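Long-range contacts in HI1317 (Haemophilus influenzae, PDB 1JOV), which probably interconverts the alpha and beta anomers of glucose 6-phosphate, as a member of the glucose-6-phosphate 1-epimerase family: residues 19-24 with 34-39; 40-45 with 125-130; 195-200 with 221-226; 215-220 with 247-252. All blocks are in the same frame, centred on the assembly; numbering follows the deposited sequence. Where two conformers were deposited one is given.

Contact 1: residues 19-24 with 34-39; sequences NDIPVL and KISLQG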
loop_
_atom_site.group_PDB
_atom_site.type_symbol
_atom_site.label_atom_id
_atom_site.label_comp_id
_atom_site.label_asym_id
_atom_site.label_seq_id
_atom_site.Cartn_x
_atom_site.Cartn_y
_atom_site.Cartn_z
ATOM N N ASN A 19 2.535 6.428 19.196
ATOM C CA ASN A 19 2.670 5.320 20.141
ATOM C C ASN A 19 4.115 4.813 20.092
ATOM O O ASN A 19 5.078 5.557 20.409
ATOM C CB ASN A 19 1.647 4.203 19.970
ATOM C CG ASN A 19 0.255 4.638 20.366
ATOM O OD1 ASN A 19 0.104 5.642 21.078
ATOM N ND2 ASN A 19 -0.781 3.944 19.856
ATOM N N ASP A 20 4.293 3.598 19.654
ATOM C CA ASP A 20 5.638 2.968 19.548
ATOM C C ASP A 20 6.437 3.272 18.271
ATOM O O ASP A 20 7.651 3.077 18.236
ATOM C CB ASP A 20 5.472 1.445 19.560
ATOM C CG ASP A 20 5.191 0.897 20.943
ATOM O OD1 ASP A 20 5.304 1.661 21.922
ATOM O OD2 ASP A 20 4.864 -0.295 21.050
ATOM N N ILE A 21 5.793 3.712 17.195
ATOM C CA ILE A 21 6.400 3.780 15.886
ATOM C C ILE A 21 6.660 5.197 15.315
ATOM O O ILE A 21 5.774 6.052 15.354
ATOM C CB ILE A 21 5.433 3.069 14.933
ATOM C CG1 ILE A 21 5.397 1.546 15.124
ATOM C CG2 ILE A 21 5.791 3.419 13.486
ATOM C CD1 ILE A 21 4.198 0.885 14.494
ATOM N N PRO A 22 7.864 5.453 14.780
ATOM C CA PRO A 22 8.188 6.780 14.208
ATOM C C PRO A 22 7.555 6.912 12.826
ATOM O O PRO A 22 7.615 5.911 12.051
ATOM C CB PRO A 22 9.709 6.773 14.159
ATOM C CG PRO A 22 10.096 5.372 14.422
ATOM C CD PRO A 22 8.985 4.514 14.705
ATOM N N VAL A 23 6.957 8.041 12.562
ATOM C CA VAL A 23 6.235 8.324 11.342
ATOM C C VAL A 23 6.655 9.664 10.775
ATOM O O VAL A 23 6.604 10.702 11.441
ATOM C CB VAL A 23 4.689 8.299 11.582
ATOM C CG1 VAL A 23 3.927 8.638 10.293
ATOM C CG2 VAL A 23 4.279 6.948 12.130
ATOM N N LEU A 24 7.046 9.705 9.503
ATOM C CA LEU A 24 7.298 10.971 8.913
ATOM C C LEU A 24 6.016 11.629 8.525
ATOM O O LEU A 24 5.133 10.979 7.902
ATOM C CB LEU A 24 8.119 10.812 7.630
ATOM C CG LEU A 24 9.515 10.476 7.793
ATOM C CD1 LEU A 24 10.138 10.027 6.450
ATOM C CD2 LEU A 24 10.218 11.737 8.270
ATOM N N LYS A 34 1.974 10.628 5.321
ATOM C CA LYS A 34 2.564 10.111 6.509
ATOM C C LYS A 34 3.132 8.767 6.137
ATOM O O LYS A 34 2.490 7.936 5.439
ATOM C CB LYS A 34 1.506 9.954 7.601
ATOM C CG LYS A 34 0.932 11.302 8.135
ATOM C CD LYS A 34 -0.047 11.017 9.326
ATOM C CE LYS A 34 -0.613 12.326 9.973
ATOM N NZ LYS A 34 -1.655 12.894 9.064
ATOM N N ILE A 35 4.340 8.559 6.585
ATOM C CA ILE A 35 5.042 7.300 6.252
ATOM C C ILE A 35 5.609 6.676 7.525
ATOM O O ILE A 35 6.477 7.257 8.194
ATOM C CB ILE A 35 6.246 7.514 5.296
ATOM C CG1 ILE A 35 5.755 8.274 4.032
ATOM C CG2 ILE A 35 6.891 6.101 4.934
ATOM C CD1 ILE A 35 5.770 9.858 4.017
ATOM N N SER A 36 5.164 5.494 7.885
ATOM C CA SER A 36 5.710 4.862 9.055
ATOM C C SER A 36 7.132 4.336 8.695
ATOM O O SER A 36 7.344 3.625 7.686
ATOM C CB SER A 36 4.857 3.632 9.387
ATOM O OG SER A 36 5.601 2.692 10.129
ATOM N N LEU A 37 8.113 4.557 9.545
ATOM C CA LEU A 37 9.451 3.964 9.253
ATOM C C LEU A 37 9.438 2.419 9.445
ATOM O O LEU A 37 10.255 1.699 8.865
ATOM C CB LEU A 37 10.514 4.616 10.132
ATOM C CG LEU A 37 10.807 6.104 9.922
ATOM C CD1 LEU A 37 12.125 6.479 10.600
ATOM C CD2 LEU A 37 10.847 6.450 8.435
ATOM N N GLN A 38 8.459 1.948 10.227
ATOM C CA GLN A 38 8.301 0.524 10.355
ATOM C C GLN A 38 7.673 0.109 8.997
ATOM O O GLN A 38 6.569 0.540 8.662
ATOM C CB GLN A 38 7.403 0.056 11.481
ATOM C CG GLN A 38 7.120 -1.436 11.409
ATOM C CD GLN A 38 6.235 -1.901 12.531
ATOM O OE1 GLN A 38 6.644 -1.872 13.689
ATOM N NE2 GLN A 38 5.000 -2.365 12.433
ATOM N N GLY A 39 8.351 -0.723 8.266
ATOM C CA GLY A 39 7.834 -1.252 6.981
ATOM C C GLY A 39 7.886 -0.190 5.842
ATOM O O GLY A 39 7.237 -0.435 4.789
#
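The flat carboxamide of Gln38 meets the CD1 methyl of Ile21, CD1 lying 3.8 Å from OE1 and at similar distances from CD and NE2. Its polar ends are taken by backbone groups: OE1 accepts from Gly66 N, and NE2 makes a weak bond to Asn67 O. With CG anti to its backbone N (chi1 171°) and the chain extended beyond, Gln38 crosses Ile21 obliquely. The other branch of Ile21, CG2, meets Ser36 OG at 3.4 Å; that hydroxyl donates to Gln38 O, using a lone pair in the carbonyl plane, a link within the loop after the strand. Leu24 CD1 reaches Leu37 CD2 at 4.2 Å, and Pro22 CB approaches Leu37 CD1. The backbones are tied by Leu24 N to Ile35 O (2.8 Å), Ile35 N to Leu24 O (2.9 Å) and Leu37 N to Pro22 O (2.9 Å), the last nearly straight at 171°. Leu24 and Ile35 form a hydrogen-bonded pair, Val23 and Ser36 a non-hydrogen-bonded one. This is an antiparallel beta hairpin of strands 21-28 and 31-36, within a five-stranded sheet of the mutarotase-like beta-sandwich.

Contact 2: residues 40-45 with 125-130; sequences AQLISW and VSMVFT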
loop_
_atom_site.group_PDB
_atom_site.type_symbol
_atom_site.label_atom_id
_atom_site.label_comp_id
_atom_site.label_asym_id
_atom_site.label_seq_id
_atom_site.Cartn_x
_atom_site.Cartn_y
_atom_site.Cartn_z
ATOM N N ALA A 40 8.593 0.915 6.041
ATOM C CA ALA A 40 8.595 2.021 5.048
ATOM C C ALA A 40 7.176 2.140 4.517
ATOM O O ALA A 40 6.952 2.112 3.269
ATOM C CB ALA A 40 9.586 1.655 3.906
ATOM N N GLN A 41 6.188 2.275 5.402
ATOM C CA GLN A 41 4.820 2.110 5.012
ATOM C C GLN A 41 4.033 3.399 4.849
ATOM O O GLN A 41 3.781 4.120 5.823
ATOM C CB GLN A 41 4.106 1.174 5.990
ATOM C CG GLN A 41 2.782 0.716 5.571
ATOM C CD GLN A 41 2.334 -0.457 6.441
ATOM O OE1 GLN A 41 3.126 -1.275 6.898
ATOM N NE2 GLN A 41 0.978 -0.558 6.569
ATOM N N LEU A 42 3.808 3.847 3.619
ATOM C CA LEU A 42 2.939 5.026 3.433
ATOM C C LEU A 42 1.533 4.748 4.065
ATOM O O LEU A 42 0.904 3.706 3.743
ATOM C CB LEU A 42 2.795 5.191 1.915
ATOM C CG LEU A 42 1.963 6.417 1.482
ATOM C CD1 LEU A 42 2.450 7.839 1.934
ATOM C CD2 LEU A 42 1.848 6.376 -0.068
ATOM N N ILE A 43 1.162 5.517 5.090
ATOM C CA ILE A 43 -0.177 5.349 5.648
ATOM C C ILE A 43 -1.232 6.408 5.412
ATOM O O ILE A 43 -2.407 6.190 5.768
ATOM C CB ILE A 43 -0.011 5.056 7.176
ATOM C CG1 ILE A 43 0.851 6.125 7.842
ATOM C CG2 ILE A 43 0.657 3.679 7.273
ATOM C CD1 ILE A 43 0.775 6.106 9.387
ATOM N N SER A 44 -0.809 7.524 4.820
ATOM C CA SER A 44 -1.777 8.589 4.491
ATOM C C SER A 44 -1.229 9.368 3.287
ATOM O O SER A 44 -0.024 9.591 3.181
ATOM C CB SER A 44 -1.872 9.552 5.662
ATOM O OG SER A 44 -2.667 10.715 5.359
ATOM N N TRP A 45 -2.113 9.711 2.409
ATOM C CA TRP A 45 -1.697 10.561 1.284
ATOM C C TRP A 45 -2.898 11.390 0.848
ATOM O O TRP A 45 -3.894 10.833 0.410
ATOM C CB TRP A 45 -1.023 9.783 0.112
ATOM C CG TRP A 45 -0.804 10.674 -1.055
ATOM C CD1 TRP A 45 -0.075 11.835 -1.104
ATOM C CD2 TRP A 45 -1.337 10.477 -2.376
ATOM N NE1 TRP A 45 -0.088 12.348 -2.384
ATOM C CE2 TRP A 45 -0.948 11.590 -3.148
ATOM C CE3 TRP A 45 -2.169 9.524 -2.956
ATOM C CZ2 TRP A 45 -1.276 11.693 -4.496
ATOM C CZ3 TRP A 45 -2.529 9.645 -4.300
ATOM C CH2 TRP A 45 -2.114 10.754 -5.022
ATOM N N VAL A 125 12.691 1.478 -0.960
ATOM C CA VAL A 125 11.377 1.976 -1.397
ATOM C C VAL A 125 11.550 3.436 -1.715
ATOM O O VAL A 125 12.129 4.194 -0.926
ATOM C CB VAL A 125 10.272 1.836 -0.325
ATOM C CG1 VAL A 125 9.073 2.684 -0.690
ATOM C CG2 VAL A 125 9.864 0.375 -0.159
ATOM N N SER A 126 11.035 3.850 -2.880
ATOM C CA SER A 126 11.017 5.279 -3.128
ATOM C C SER A 126 9.573 5.738 -3.243
ATOM O O SER A 126 8.709 5.040 -3.732
ATOM C CB SER A 126 11.695 5.696 -4.483
ATOM O OG SER A 126 11.057 5.077 -5.586
ATOM N N MET A 127 9.332 6.983 -2.877
ATOM C CA MET A 127 8.010 7.548 -2.996
ATOM C C MET A 127 8.143 8.949 -3.590
ATOM O O MET A 127 8.917 9.712 -3.074
ATOM C CB MET A 127 7.321 7.675 -1.622
ATOM C CG MET A 127 7.238 6.282 -0.914
ATOM S SD MET A 127 6.441 6.533 0.728
ATOM C CE MET A 127 6.660 4.861 1.405
ATOM N N VAL A 128 7.431 9.243 -4.676
ATOM C CA VAL A 128 7.497 10.515 -5.345
ATOM C C VAL A 128 6.084 11.128 -5.297
ATOM O O VAL A 128 5.135 10.552 -5.809
ATOM C CB VAL A 128 7.987 10.398 -6.821
ATOM C CG1 VAL A 128 8.109 11.785 -7.450
ATOM C CG2 VAL A 128 9.307 9.652 -6.896
ATOM N N PHE A 129 5.982 12.292 -4.662
ATOM C CA PHE A 129 4.724 13.016 -4.497
ATOM C C PHE A 129 4.628 14.283 -5.367
ATOM O O PHE A 129 5.440 15.208 -5.245
ATOM C CB PHE A 129 4.564 13.467 -3.021
ATOM C CG PHE A 129 4.664 12.328 -2.021
ATOM C CD1 PHE A 129 3.522 11.618 -1.666
ATOM C CD2 PHE A 129 5.863 11.952 -1.436
ATOM C CE1 PHE A 129 3.540 10.580 -0.768
ATOM C CE2 PHE A 129 5.898 10.923 -0.519
ATOM C CZ PHE A 129 4.745 10.210 -0.165
ATOM N N THR A 130 3.628 14.278 -6.212
ATOM C CA THR A 130 3.265 15.395 -7.101
ATOM C C THR A 130 1.741 15.474 -6.935
ATOM O O THR A 130 1.197 15.388 -5.826
ATOM C CB THR A 130 3.645 15.046 -8.577
ATOM O OG1 THR A 130 3.060 13.780 -8.982
ATOM C CG2 THR A 130 5.154 14.953 -8.730
HETATM O O HOH W 1 0.913 14.593 -3.235
#
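Met127 reaches across to Leu42 and Ala40. From CB the chain leaves with CG anti to the carbonyl carbon (chi1 -58°) and then runs extended toward strand 41-47. SD comes to 4.1 Å from Leu42 CB. The CE methyl goes further and touches main chain as well as side chain: it lies 3.3 Å from Ala40 O and 3.9 Å from Leu42 CB, with Ile35 packed against it too. The segments share no direct hydrogen bond, and their strand axes stay 9.6 Å apart at their closest, running at 33° to each other. This is the face-to-face packing of a beta-sandwich, strand 41-47 at the margin of one antiparallel sheet meeting strand 121-129 of another; on the first, Ile43 and Ser44 both face Lys34 in a classic beta bulge. Phe129 presents its edge, CZ touching Leu42 CD1 at 3.9 Å, while its CD1 approaches Trp45 CD1 at 3.6 Å, the ring planes inclined at 47°. Cys133 touches both Leu42 and Trp45. In the plane of the indole, Trp45 NE1 donates to a water 2.6 Å away, and this water donates in turn to Thr130 O at 2.7 Å.

Contact 3: residues 195-200 with 221-226; sequences YSAENM and SQFVLW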
loop_
_atom_site.group_PDB
_atom_site.type_symbol
_atom_site.label_atom_id
_atom_site.label_comp_id
_atom_site.label_asym_id
_atom_site.label_seq_id
_atom_site.Cartn_x
_atom_site.Cartn_y
_atom_site.Cartn_z
ATOM N N TYR A 195 -5.822 -11.658 -9.889
ATOM C CA TYR A 195 -5.879 -11.498 -11.315
ATOM C C TYR A 195 -4.488 -11.460 -11.948
ATOM O O TYR A 195 -3.523 -10.964 -11.365
ATOM C CB TYR A 195 -6.438 -10.136 -11.702
ATOM C CG TYR A 195 -7.913 -9.839 -11.420
ATOM C CD1 TYR A 195 -8.346 -9.458 -10.158
ATOM C CD2 TYR A 195 -8.858 -9.882 -12.441
ATOM C CE1 TYR A 195 -9.672 -9.122 -9.901
ATOM C CE2 TYR A 195 -10.164 -9.555 -12.201
ATOM C CZ TYR A 195 -10.592 -9.181 -10.938
ATOM O OH TYR A 195 -11.945 -8.843 -10.728
ATOM N N SER A 196 -4.386 -11.999 -13.150
ATOM C CA SER A 196 -3.215 -11.809 -13.956
ATOM C C SER A 196 -3.256 -10.327 -14.291
ATOM O O SER A 196 -4.315 -9.747 -14.408
ATOM C CB SER A 196 -3.274 -12.648 -15.258
ATOM O OG SER A 196 -3.360 -14.040 -14.964
ATOM N N ALA A 197 -2.098 -9.707 -14.392
ATOM C CA ALA A 197 -1.916 -8.298 -14.721
ATOM C C ALA A 197 -1.800 -8.077 -16.212
ATOM O O ALA A 197 -0.755 -7.661 -16.731
ATOM C CB ALA A 197 -0.627 -7.771 -14.051
ATOM N N GLU A 198 -2.888 -8.312 -16.924
ATOM C CA GLU A 198 -2.854 -8.207 -18.369
ATOM C C GLU A 198 -2.525 -6.807 -18.813
ATOM O O GLU A 198 -1.647 -6.583 -19.647
ATOM C CB GLU A 198 -4.202 -8.653 -18.946
ATOM C CG GLU A 198 -4.527 -10.123 -18.700
ATOM C CD GLU A 198 -3.403 -11.054 -19.129
ATOM O OE1 GLU A 198 -2.308 -10.558 -19.481
ATOM O OE2 GLU A 198 -3.608 -12.290 -19.104
ATOM N N ASN A 199 -3.280 -5.862 -18.298
ATOM C CA ASN A 199 -3.116 -4.447 -18.641
ATOM C C ASN A 199 -2.649 -3.775 -17.355
ATOM O O ASN A 199 -3.168 -4.094 -16.302
ATOM C CB ASN A 199 -4.480 -3.908 -19.075
ATOM C CG ASN A 199 -4.590 -2.371 -19.040
ATOM O OD1 ASN A 199 -3.621 -1.642 -19.258
ATOM N ND2 ASN A 199 -5.810 -1.883 -18.801
ATOM N N MET A 200 -1.746 -2.812 -17.449
ATOM C CA MET A 200 -1.188 -2.210 -16.218
ATOM C C MET A 200 -2.000 -1.074 -15.603
ATOM O O MET A 200 -1.573 -0.479 -14.600
ATOM C CB MET A 200 0.249 -1.773 -16.475
ATOM C CG MET A 200 1.147 -2.975 -16.746
ATOM S SD MET A 200 1.300 -4.172 -15.365
ATOM C CE MET A 200 2.491 -3.378 -14.477
ATOM N N SER A 221 2.863 -8.654 -11.999
ATOM C CA SER A 221 2.497 -9.864 -12.698
ATOM C C SER A 221 1.079 -10.247 -12.254
ATOM O O SER A 221 0.346 -10.854 -13.037
ATOM C CB SER A 221 3.509 -10.990 -12.461
ATOM O OG SER A 221 3.727 -11.187 -11.075
ATOM N N GLN A 222 0.713 -9.898 -11.027
ATOM C CA GLN A 222 -0.569 -10.254 -10.417
ATOM C C GLN A 222 -1.193 -8.996 -9.813
ATOM O O GLN A 222 -0.461 -8.080 -9.396
ATOM C CB GLN A 222 -0.510 -11.273 -9.295
ATOM C CG GLN A 222 -0.499 -12.741 -9.802
ATOM C CD GLN A 222 0.716 -13.023 -10.670
ATOM O OE1 GLN A 222 0.628 -13.562 -11.788
ATOM N NE2 GLN A 222 1.845 -12.656 -10.161
ATOM N N PHE A 223 -2.496 -8.934 -9.745
ATOM C CA PHE A 223 -3.212 -7.849 -9.064
ATOM C C PHE A 223 -4.167 -8.543 -8.112
ATOM O O PHE A 223 -4.977 -9.350 -8.545
ATOM C CB PHE A 223 -4.042 -6.924 -9.986
ATOM C CG PHE A 223 -3.284 -6.053 -10.915
ATOM C CD1 PHE A 223 -2.247 -5.242 -10.420
ATOM C CD2 PHE A 223 -3.604 -5.988 -12.274
ATOM C CE1 PHE A 223 -1.514 -4.434 -11.253
ATOM C CE2 PHE A 223 -2.877 -5.184 -13.131
ATOM C CZ PHE A 223 -1.839 -4.427 -12.612
ATOM N N VAL A 224 -4.083 -8.249 -6.813
ATOM C CA VAL A 224 -4.925 -8.913 -5.839
ATOM C C VAL A 224 -6.068 -7.951 -5.412
ATOM O O VAL A 224 -5.839 -6.788 -5.002
ATOM C CB VAL A 224 -4.067 -9.333 -4.615
ATOM C CG1 VAL A 224 -4.895 -9.992 -3.501
ATOM C CG2 VAL A 224 -2.930 -10.305 -5.004
ATOM N N LEU A 225 -7.314 -8.389 -5.534
ATOM C CA LEU A 225 -8.417 -7.506 -5.164
ATOM C C LEU A 225 -8.959 -8.116 -3.911
ATOM O O LEU A 225 -9.259 -9.312 -3.913
ATOM C CB LEU A 225 -9.472 -7.513 -6.255
ATOM C CG LEU A 225 -10.682 -6.603 -6.024
ATOM C CD1 LEU A 225 -10.302 -5.136 -6.011
ATOM C CD2 LEU A 225 -11.683 -6.896 -7.187
ATOM N N TRP A 226 -9.067 -7.320 -2.822
ATOM C CA TRP A 226 -9.436 -7.886 -1.510
ATOM C C TRP A 226 -10.283 -6.963 -0.617
ATOM O O TRP A 226 -9.959 -5.815 -0.440
ATOM C CB TRP A 226 -8.222 -8.204 -0.672
ATOM C CG TRP A 226 -8.511 -8.713 0.705
ATOM C CD1 TRP A 226 -9.238 -9.841 1.057
ATOM C CD2 TRP A 226 -8.192 -8.053 1.949
ATOM N NE1 TRP A 226 -9.303 -9.957 2.421
ATOM C CE2 TRP A 226 -8.643 -8.884 2.995
ATOM C CE3 TRP A 226 -7.465 -6.881 2.282
ATOM C CZ2 TRP A 226 -8.490 -8.537 4.326
ATOM C CZ3 TRP A 226 -7.309 -6.534 3.621
ATOM C CH2 TRP A 226 -7.778 -7.367 4.632
#
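The Phe223 ring packs against the loop 197-200, meeting three of its residues. Ala197 CB stands over one face, offset toward the rim, 3.9 Å from the centroid in a CH-pi contact. In the plane of the ring, at its edge, Asn199 O comes to 3.4 Å from CE2, where it faces the weakly positive C-H rim. Met200, bent at chi2, brings SD to CZ at 4.2 Å, a Met-aromatic contact that meets the ring obliquely. Tyr195 is the backbone partner of Phe223: its N donates to Phe223 O and its O accepts from Phe223 N, both at 2.8 Å, making a hydrogen-bonded antiparallel pair. Its CG is anti to the carbonyl carbon (chi1 -68°), and the ring lies with Phe223 O in plane at its edge. Further out, Tyr195 CE1 touches Leu225 CB at 4.0 Å, the two side chains lying side by side and pointing the same way, and the hydroxyl is bonded to Arg185. Just past the strand, Ala197 N bonds Ser221 O at 3.0 Å, approaching from above the carbonyl plane. Ser221 and Gln222 both face Ala250 in a classic beta bulge. Strand 222-227 is held between 191-196 and 244-251 in an antiparallel sheet, and the latter neighbour carries Glu248, a predicted active-site residue.

Contact 4: residues 215-220 with 247-252; sequences LHHHNA and LETARI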
loop_
_atom_site.group_PDB
_atom_site.type_symbol
_atom_site.label_atom_id
_atom_site.label_comp_id
_atom_site.label_asym_id
_atom_site.label_seq_id
_atom_site.Cartn_x
_atom_site.Cartn_y
_atom_site.Cartn_z
ATOM N N LEU A 215 -5.041 3.945 -11.288
ATOM C CA LEU A 215 -3.775 3.245 -10.931
ATOM C C LEU A 215 -2.992 2.875 -12.161
ATOM O O LEU A 215 -3.538 2.217 -13.068
ATOM C CB LEU A 215 -4.008 1.978 -10.102
ATOM C CG LEU A 215 -4.806 2.239 -8.864
ATOM C CD1 LEU A 215 -5.193 1.064 -8.152
ATOM C CD2 LEU A 215 -4.098 3.342 -8.004
ATOM N N HIS A 216 -1.723 3.305 -12.212
ATOM C CA HIS A 216 -0.814 2.888 -13.298
ATOM C C HIS A 216 0.293 2.022 -12.679
ATOM O O HIS A 216 1.214 2.589 -12.059
ATOM C CB HIS A 216 -0.227 4.101 -13.994
ATOM C CG HIS A 216 0.337 3.811 -15.353
ATOM N ND1 HIS A 216 0.550 4.797 -16.296
ATOM C CD2 HIS A 216 0.723 2.647 -15.933
ATOM C CE1 HIS A 216 1.049 4.254 -17.394
ATOM N NE2 HIS A 216 1.164 2.951 -17.202
ATOM N N HIS A 217 0.176 0.690 -12.807
ATOM C CA HIS A 217 1.155 -0.227 -12.206
ATOM C C HIS A 217 2.387 -0.404 -13.132
ATOM O O HIS A 217 2.271 -0.160 -14.325
ATOM C CB HIS A 217 0.531 -1.577 -11.933
ATOM C CG HIS A 217 -0.751 -1.500 -11.166
ATOM N ND1 HIS A 217 -0.816 -1.674 -9.787
ATOM C CD2 HIS A 217 -2.021 -1.226 -11.575
ATOM C CE1 HIS A 217 -2.069 -1.554 -9.399
ATOM N NE2 HIS A 217 -2.836 -1.289 -10.472
ATOM N N HIS A 218 3.529 -0.796 -12.604
ATOM C CA HIS A 218 4.696 -1.138 -13.455
ATOM C C HIS A 218 5.309 -2.447 -12.982
ATOM O O HIS A 218 5.489 -2.652 -11.795
ATOM C CB HIS A 218 5.768 -0.071 -13.451
ATOM C CG HIS A 218 5.142 1.262 -13.832
ATOM N ND1 HIS A 218 5.004 1.670 -15.139
ATOM C CD2 HIS A 218 4.646 2.264 -13.056
ATOM C CE1 HIS A 218 4.443 2.877 -15.158
ATOM N NE2 HIS A 218 4.231 3.261 -13.909
ATOM N N ASN A 219 5.614 -3.310 -13.918
ATOM C CA ASN A 219 6.223 -4.600 -13.573
ATOM C C ASN A 219 5.445 -5.542 -12.652
ATOM O O ASN A 219 6.059 -6.416 -12.055
ATOM C CB ASN A 219 7.649 -4.436 -13.049
ATOM C CG ASN A 219 8.512 -3.734 -14.017
ATOM O OD1 ASN A 219 8.416 -3.974 -15.241
ATOM N ND2 ASN A 219 9.371 -2.863 -13.520
ATOM N N ALA A 220 4.102 -5.393 -12.613
ATOM C CA ALA A 220 3.254 -6.276 -11.841
ATOM C C ALA A 220 3.057 -7.552 -12.655
ATOM O O ALA A 220 3.008 -7.489 -13.875
ATOM C CB ALA A 220 1.926 -5.621 -11.503
ATOM N N LEU A 247 -6.426 -3.044 -3.710
ATOM C CA LEU A 247 -6.094 -3.370 -5.103
ATOM C C LEU A 247 -4.546 -3.405 -5.069
ATOM O O LEU A 247 -3.898 -2.358 -5.182
ATOM C CB LEU A 247 -6.656 -2.398 -6.126
ATOM C CG LEU A 247 -6.834 -3.095 -7.473
ATOM C CD1 LEU A 247 -7.699 -2.270 -8.411
ATOM C CD2 LEU A 247 -5.484 -3.381 -8.124
ATOM N N GLU A 248 -4.006 -4.573 -4.844
ATOM C CA GLU A 248 -2.601 -4.794 -4.632
ATOM C C GLU A 248 -1.757 -4.996 -5.894
ATOM O O GLU A 248 -2.101 -5.807 -6.769
ATOM C CB GLU A 248 -2.401 -6.031 -3.773
ATOM C CG GLU A 248 -3.264 -6.058 -2.529
ATOM C CD GLU A 248 -3.247 -7.370 -1.760
ATOM O OE1 GLU A 248 -2.281 -8.126 -1.911
ATOM O OE2 GLU A 248 -4.204 -7.636 -1.000
ATOM N N THR A 249 -0.643 -4.273 -6.007
ATOM C CA THR A 249 0.341 -4.386 -7.104
ATOM C C THR A 249 1.245 -5.573 -6.749
ATOM O O THR A 249 1.907 -5.499 -5.699
ATOM C CB THR A 249 1.170 -3.134 -7.182
ATOM O OG1 THR A 249 0.316 -1.976 -7.263
ATOM C CG2 THR A 249 2.069 -3.179 -8.408
ATOM N N ALA A 250 1.321 -6.657 -7.526
ATOM C CA ALA A 250 2.002 -7.814 -6.992
ATOM C C ALA A 250 2.861 -8.642 -7.962
ATOM O O ALA A 250 2.636 -8.601 -9.143
ATOM C CB ALA A 250 1.024 -8.798 -6.403
ATOM N N ARG A 251 3.836 -9.338 -7.411
ATOM C CA ARG A 251 4.740 -10.237 -8.125
ATOM C C ARG A 251 4.640 -11.492 -7.279
ATOM O O ARG A 251 5.432 -11.694 -6.328
ATOM C CB ARG A 251 6.149 -9.658 -8.257
ATOM C CG ARG A 251 6.240 -8.558 -9.348
ATOM C CD ARG A 251 6.346 -9.241 -10.784
ATOM N NE ARG A 251 7.689 -9.770 -11.026
ATOM C CZ ARG A 251 8.657 -9.074 -11.526
ATOM N NH1 ARG A 251 8.463 -7.879 -11.790
ATOM N NH2 ARG A 251 9.876 -9.599 -11.719
ATOM N N ILE A 252 3.669 -12.336 -7.621
ATOM C CA ILE A 252 3.407 -13.528 -6.840
ATOM C C ILE A 252 3.931 -14.795 -7.545
ATOM O O ILE A 252 4.591 -15.656 -6.902
ATOM C CB ILE A 252 1.865 -13.657 -6.551
ATOM C CG1 ILE A 252 1.359 -12.562 -5.590
ATOM C CG2 ILE A 252 1.525 -14.967 -5.985
ATOM C CD1 ILE A 252 -0.146 -12.370 -5.576
#
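Asn219 O receives NH1 of Arg251 at 2.8 Å, with an N-H...O angle of 154°; the donor lies in the carbonyl plane, and the oxygen also lies close to the guanidinium plane, at its edge. CD of the same arginine packs 3.1 Å from this oxygen. The bends at chi2 (-80°) and chi3 (-76°) place CD and then NE so that the chain curls back to the turn at Asn219. The rest of the guanidinium is held from outside the pair, NE by His254 O and NH2 by Leu255 O and a salt bridge to Glu260. His217 ND1 and Thr249 OG1 are hydrogen-bonded at 2.8 Å, the hydroxyl in the imidazole plane; NE2 of the same ring is bonded to Asn202. Thr249 turns its other branch to Ala220, CG2 lying 3.9 Å from Ala220 CB. Beside the histidine, Leu247 CD2 comes to 4.1 Å from His217 CE1, and Leu247 CD1 meets Leu215 CD1 at 4.2 Å as the two leucines slide past each other in opposite directions. Strands 215-218 and 247-251 run in nearly the same direction but belong to different sheets of the sandwich. Glu248, predicted to be an active-site residue, points away from this interface and touches His150, also predicted to be catalytic. The bonds to both nitrogens of His217 fix its ring rotation. The buried charge of Arg251 is probably balanced by Glu260, while main-chain oxygens of Asn219, His254 and Leu255 take further N-H groups of the guanidinium.

Along the chain contact 1 closes before contact 2 opens, and both precede contacts 3 and 4, whose segments alternate. Contacts 1 and 2 are 12 Å apart between centres and touch through strands 31-36 and 41-47, neighbours in the five-stranded sheet. Contacts 3 and 4, only 6 Å apart, meet through strands 222-227 and 244-251 of the seven-stranded sheet, on the other side of the chain's centre from contact 1. The eight-stranded sheet gives strand 121-129 to contact 2 and strand 211-218 to contact 4, whose centres are 15 Å apart. Contact 4 holds Glu248, one of the two predicted active-site residues, with His150 close by, whereas contact 1 lies away from them.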